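3-oxoacyl-[acyl-carrier-protein] synthase 3 (Pseudomonas aeruginosa, PDB 2X3E) probably catalyses the first condensation of fatty acid synthesis, joining an acetyl group from acetyl-CoA to malonyl-ACP with loss of carbon dioxide. Local coordinates at residues A[133-138]-A[161-166]; A[190-195]-A[310-315]. The protein carries 1 engineered substitution. All blocks are in the same frame, centred on the assembly; numbering follows the deposited sequence.

Both contacts are buried, yet they differ in kind. Contact 1 joins two neighbouring strands, 133-140 and 160-169, in the mixed five-stranded sheet of the N-terminal half of the thiolase-type fold, and it is held by paired backbone hydrogen bonds with aliphatic side chains on both faces. Contact 2 lies on the other side of the chain's centre, with contact centres about 23 Å apart. It sets the short strand 192-195 against the tight turn that links strands 304-311 and 315-322 of the second sheet. Here side-chain packing and a single bridging water replace direct backbone pairing, and the second subunit packs against it, whereas no other chain touches contact 1.

Contact 1. Residues A[133-138]-A[161-166]; sequences SALLVG and AGAVVL
Ala134 and Leu166, Leu136 and Val164, and Gly138 and Gly162 form the hydrogen-bonded pairs of an antiparallel strand contact within the mixed sheet of the N-terminal half of the thiolase-type fold. Each pair exchanges two backbone bonds, six in all. Leu136 N donates to Val164 O at 2.9 Å, and the return bond from Val164 N to Leu136 O is equally long. The Gly138 N to Gly162 O bond is more bent, with 136° at the hydrogen. Between these pairs, CA-H groups point at the same carbonyls, as where Ala163 CA lies 3.2 Å from Leu136 O.

Apolar contacts occur on both faces. On the face of helix 53-68, Leu135 CD2 meets Val165 CG2 at 3.7 Å, and Val137 CG2 meets Ala163 CB at 3.8 Å. Val137 CG1, anti to its backbone N (chi1 -175°), approaches Ala161 CB instead. On the other face Leu136 CB touches Val164 CG2 at 4.0 Å, while Leu136 and Leu166 reach helix 114-127.

With Leu135 and Val137 also bonded to strand 75-79, strand 133-138 has backbone hydrogen bonds along both its edges, and the side chains that meet across the strands are aliphatic, which suits a place between helices 53-68 and 114-127.

Contact 2. Residues A[190-195]-A[310-315]; sequences DLLMTP and FGAGLT
Leu192 packs against Ala312 at the turn of a beta-hairpin whose arms, strands 304-311 and 315-322, belong to the C-terminal half of the thiolase-type fold. Leu192 CB lies 3.7 Å from Ala312 CB. From there CG stands anti to the carbonyl carbon (chi1 -58°), and chi2 of 141°, well off a staggered value, brings CD1 over the face of the Gly311-Ala312 peptide, 3.4 Å from Ala312 N. The same methyl meets Leu314 CD2 at 4.1 Å. Outside the two segments, Leu192 also touches Phe211, Met213 and Val218. Beside it, Leu191 CD1 makes a looser contact with Leu314 CD1.

The backbones are joined through one water, which accepts from Gly313 N at 2.9 Å and donates to Leu192 O at 2.7 Å. Gly311 and Thr315 close the hairpin with two mutual backbone bonds, and the peptide between Gly313 and Leu314 is cis. Gly311 lies close to Ala112, the engineered residue at a predicted active-site position, so the turn borders the probable catalytic centre. Pro88 of the second subunit packs on Ala312, while Thr194 and Pro195 pair with a strand of that subunit and carry the sheet across the dimer interface. Within the turn, Thr315 OG1 donates to Ala312 O at 2.9 Å from above the carbonyl plane, 37° out of it.

Contact 1. Residues A[133-138]-A[161-166]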
loop_
_atom_site.group_PDB
_atom_site.type_symbol
_atom_site.label_atom_id
_atom_site.label_comp_id
_atom_site.label_asym_id
_atom_site.label_seq_id
_atom_site.Cartn_x
_atom_site.Cartn_y
_atom_site.Cartn_z
ATOM N N SER A 133 -3.574 -18.246 1.909
ATOM C CA SER A 133 -4.776 -17.734 1.256
ATOM C C SER A 133 -4.910 -16.243 1.539
ATOM O O SER A 133 -4.360 -15.737 2.519
ATOM C CB SER A 133 -6.012 -18.467 1.754
ATOM O OG SER A 133 -6.146 -18.315 3.156
ATOM N N ALA A 134 -5.643 -15.548 0.681
ATOM C CA ALA A 134 -5.756 -14.100 0.783
ATOM C C ALA A 134 -6.984 -13.569 0.082
ATOM O O ALA A 134 -7.436 -14.124 -0.923
ATOM C CB ALA A 134 -4.528 -13.437 0.192
ATOM N N LEU A 135 -7.502 -12.476 0.629
ATOM C CA LEU A 135 -8.449 -11.621 -0.058
ATOM C C LEU A 135 -7.699 -10.430 -0.641
ATOM O O LEU A 135 -6.893 -9.791 0.050
ATOM C CB LEU A 135 -9.523 -11.110 0.913
ATOM C CG LEU A 135 -10.763 -11.985 1.090
ATOM C CD1 LEU A 135 -11.483 -11.654 2.395
ATOM C CD2 LEU A 135 -11.716 -11.803 -0.105
ATOM N N LEU A 136 -7.963 -10.138 -1.909
ATOM C CA LEU A 136 -7.565 -8.874 -2.521
ATOM C C LEU A 136 -8.838 -8.142 -2.922
ATOM O O LEU A 136 -9.656 -8.686 -3.663
ATOM C CB LEU A 136 -6.697 -9.099 -3.756
ATOM C CG LEU A 136 -6.406 -7.841 -4.586
ATOM C CD1 LEU A 136 -5.583 -6.855 -3.774
ATOM C CD2 LEU A 136 -5.694 -8.226 -5.886
ATOM N N VAL A 137 -9.008 -6.920 -2.421
ATOM C CA VAL A 137 -10.157 -6.098 -2.781
ATOM C C VAL A 137 -9.686 -4.853 -3.514
ATOM O O VAL A 137 -8.926 -4.057 -2.962
ATOM C CB VAL A 137 -10.963 -5.641 -1.546
ATOM C CG1 VAL A 137 -12.234 -4.891 -1.981
ATOM C CG2 VAL A 137 -11.312 -6.826 -0.646
ATOM N N GLY A 138 -10.108 -4.720 -4.766
ATOM C CA GLY A 138 -9.983 -3.465 -5.500
ATOM C C GLY A 138 -11.195 -2.614 -5.176
ATOM O O GLY A 138 -12.314 -3.008 -5.470
ATOM N N ALA A 161 -16.586 -1.809 -5.368
ATOM C CA ALA A 161 -15.582 -2.728 -4.861
ATOM C C ALA A 161 -15.726 -4.078 -5.553
ATOM O O ALA A 161 -16.840 -4.555 -5.771
ATOM C CB ALA A 161 -15.721 -2.892 -3.347
ATOM N N GLY A 162 -14.587 -4.672 -5.900
ATOM C CA GLY A 162 -14.528 -6.039 -6.391
ATOM C C GLY A 162 -13.422 -6.787 -5.677
ATOM O O GLY A 162 -12.348 -6.233 -5.424
ATOM N N ALA A 163 -13.676 -8.053 -5.358
ATOM C CA ALA A 163 -12.743 -8.837 -4.562
ATOM C C ALA A 163 -12.537 -10.230 -5.136
ATOM O O ALA A 163 -13.460 -10.826 -5.713
ATOM C CB ALA A 163 -13.246 -8.939 -3.138
ATOM N N VAL A 164 -11.313 -10.726 -4.984
ATOM C CA VAL A 164 -10.985 -12.105 -5.290
ATOM C C VAL A 164 -10.333 -12.770 -4.085
ATOM O O VAL A 164 -9.700 -12.106 -3.252
ATOM C CB VAL A 164 -10.033 -12.232 -6.512
ATOM C CG1 VAL A 164 -10.737 -11.827 -7.779
ATOM C CG2 VAL A 164 -8.753 -11.410 -6.309
ATOM N N VAL A 165 -10.519 -14.085 -4.000
ATOM C CA VAL A 165 -9.806 -14.933 -3.053
ATOM C C VAL A 165 -8.717 -15.671 -3.830
ATOM O O VAL A 165 -8.980 -16.212 -4.913
ATOM C CB VAL A 165 -10.744 -15.958 -2.388
ATOM C CG1 VAL A 165 -9.955 -16.961 -1.535
ATOM C CG2 VAL A 165 -11.807 -15.242 -1.548
ATOM N N LEU A 166 -7.499 -15.652 -3.288
ATOM C CA LEU A 166 -6.370 -16.403 -3.829
ATOM C C LEU A 166 -5.967 -17.469 -2.823
ATOM O O LEU A 166 -6.050 -17.247 -1.614
ATOM C CB LEU A 166 -5.174 -15.486 -4.080
ATOM C CG LEU A 166 -5.324 -14.363 -5.101
ATOM C CD1 LEU A 166 -4.172 -13.376 -4.966
ATOM C CD2 LEU A 166 -5.385 -14.924 -6.511
#

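Contact 2. Residues A[190-195]-A[310-315]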
loop_
_atom_site.group_PDB
_atom_site.type_symbol
_atom_site.label_atom_id
_atom_site.label_comp_id
_atom_site.label_asym_id
_atom_site.label_seq_id
_atom_site.Cartn_x
_atom_site.Cartn_y
_atom_site.Cartn_z
ATOM N N ASP A 190 2.261 14.043 -12.660
ATOM C CA ASP A 190 1.312 15.155 -12.540
ATOM C C ASP A 190 0.081 15.041 -13.449
ATOM O O ASP A 190 -0.829 15.863 -13.360
ATOM C CB ASP A 190 2.024 16.480 -12.831
ATOM C CG ASP A 190 2.649 16.515 -14.213
ATOM O OD1 ASP A 190 3.563 15.695 -14.472
ATOM O OD2 ASP A 190 2.230 17.360 -15.036
ATOM N N LEU A 191 0.041 14.036 -14.327
ATOM C CA LEU A 191 -1.064 13.930 -15.309
ATOM C C LEU A 191 -2.441 13.624 -14.703
ATOM O O LEU A 191 -3.454 14.154 -15.167
ATOM C CB LEU A 191 -0.757 12.878 -16.387
ATOM C CG LEU A 191 0.168 13.239 -17.549
ATOM C CD1 LEU A 191 0.104 12.125 -18.588
ATOM C CD2 LEU A 191 -0.197 14.589 -18.194
ATOM N N LEU A 192 -2.466 12.729 -13.720
ATOM C CA LEU A 192 -3.676 12.346 -12.995
ATOM C C LEU A 192 -3.371 12.508 -11.517
ATOM O O LEU A 192 -2.436 11.878 -11.013
ATOM C CB LEU A 192 -4.023 10.871 -13.249
ATOM C CG LEU A 192 -4.266 10.384 -14.679
ATOM C CD1 LEU A 192 -3.666 8.993 -14.887
ATOM C CD2 LEU A 192 -5.751 10.378 -15.018
ATOM N N MET A 193 -4.143 13.335 -10.816
ATOM C CA MET A 193 -3.833 13.615 -9.418
ATOM C C MET A 193 -5.012 14.042 -8.551
ATOM O O MET A 193 -5.862 14.819 -8.970
ATOM C CB MET A 193 -2.760 14.704 -9.329
ATOM C CG MET A 193 -2.011 14.700 -8.000
ATOM S SD MET A 193 -0.784 15.989 -7.967
ATOM C CE MET A 193 -1.843 17.413 -7.827
ATOM N N THR A 194 -5.022 13.523 -7.325
ATOM C CA THR A 194 -5.829 14.056 -6.236
ATOM C C THR A 194 -4.842 14.532 -5.181
ATOM O O THR A 194 -4.187 13.715 -4.542
ATOM C CB THR A 194 -6.753 12.994 -5.629
ATOM O OG1 THR A 194 -7.576 12.444 -6.660
ATOM C CG2 THR A 194 -7.645 13.608 -4.540
ATOM N N PRO A 195 -4.706 15.855 -5.014
ATOM C CA PRO A 195 -3.717 16.343 -4.046
ATOM C C PRO A 195 -4.021 15.937 -2.608
ATOM O O PRO A 195 -5.171 15.626 -2.277
ATOM C CB PRO A 195 -3.788 17.865 -4.190
ATOM C CG PRO A 195 -4.463 18.124 -5.494
ATOM C CD PRO A 195 -5.327 16.944 -5.788
ATOM N N PHE A 310 -3.712 0.691 -16.400
ATOM C CA PHE A 310 -2.839 1.862 -16.531
ATOM C C PHE A 310 -3.500 2.979 -15.726
ATOM O O PHE A 310 -4.718 3.105 -15.747
ATOM C CB PHE A 310 -2.677 2.287 -18.000
ATOM C CG PHE A 310 -2.204 3.710 -18.168
ATOM C CD1 PHE A 310 -0.853 4.017 -18.137
ATOM C CD2 PHE A 310 -3.117 4.742 -18.326
ATOM C CE1 PHE A 310 -0.414 5.331 -18.273
ATOM C CE2 PHE A 310 -2.690 6.055 -18.468
ATOM C CZ PHE A 310 -1.329 6.348 -18.439
ATOM N N GLY A 311 -2.715 3.782 -15.019
ATOM C CA GLY A 311 -3.291 4.882 -14.250
ATOM C C GLY A 311 -2.284 5.819 -13.621
ATOM O O GLY A 311 -1.116 5.860 -14.016
ATOM N N ALA A 312 -2.759 6.568 -12.633
ATOM C CA ALA A 312 -1.972 7.590 -11.975
ATOM C C ALA A 312 -0.674 7.012 -11.417
ATOM O O ALA A 312 -0.628 5.843 -11.006
ATOM C CB ALA A 312 -2.787 8.254 -10.865
ATOM N N GLY A 313 0.368 7.846 -11.405
ATOM C CA GLY A 313 1.695 7.451 -10.942
ATOM C C GLY A 313 2.815 8.054 -11.783
ATOM O O GLY A 313 3.669 8.750 -11.246
ATOM N N LEU A 314 2.860 7.782 -13.089
ATOM C CA LEU A 314 1.987 6.838 -13.781
ATOM C C LEU A 314 2.353 5.402 -13.416
ATOM O O LEU A 314 3.491 5.126 -13.025
ATOM C CB LEU A 314 2.121 7.005 -15.301
ATOM C CG LEU A 314 1.767 8.383 -15.869
ATOM C CD1 LEU A 314 2.000 8.435 -17.382
ATOM C CD2 LEU A 314 0.334 8.748 -15.535
ATOM N N THR A 315 1.381 4.508 -13.557
ATOM C CA THR A 315 1.554 3.076 -13.327
ATOM C C THR A 315 0.893 2.284 -14.445
ATOM O O THR A 315 -0.026 2.767 -15.102
ATOM C CB THR A 315 0.892 2.624 -12.006
ATOM O OG1 THR A 315 -0.466 3.098 -11.954
ATOM C CG2 THR A 315 1.672 3.137 -10.809
HETATM O O HOH W 1 -0.330 10.604 -12.106
#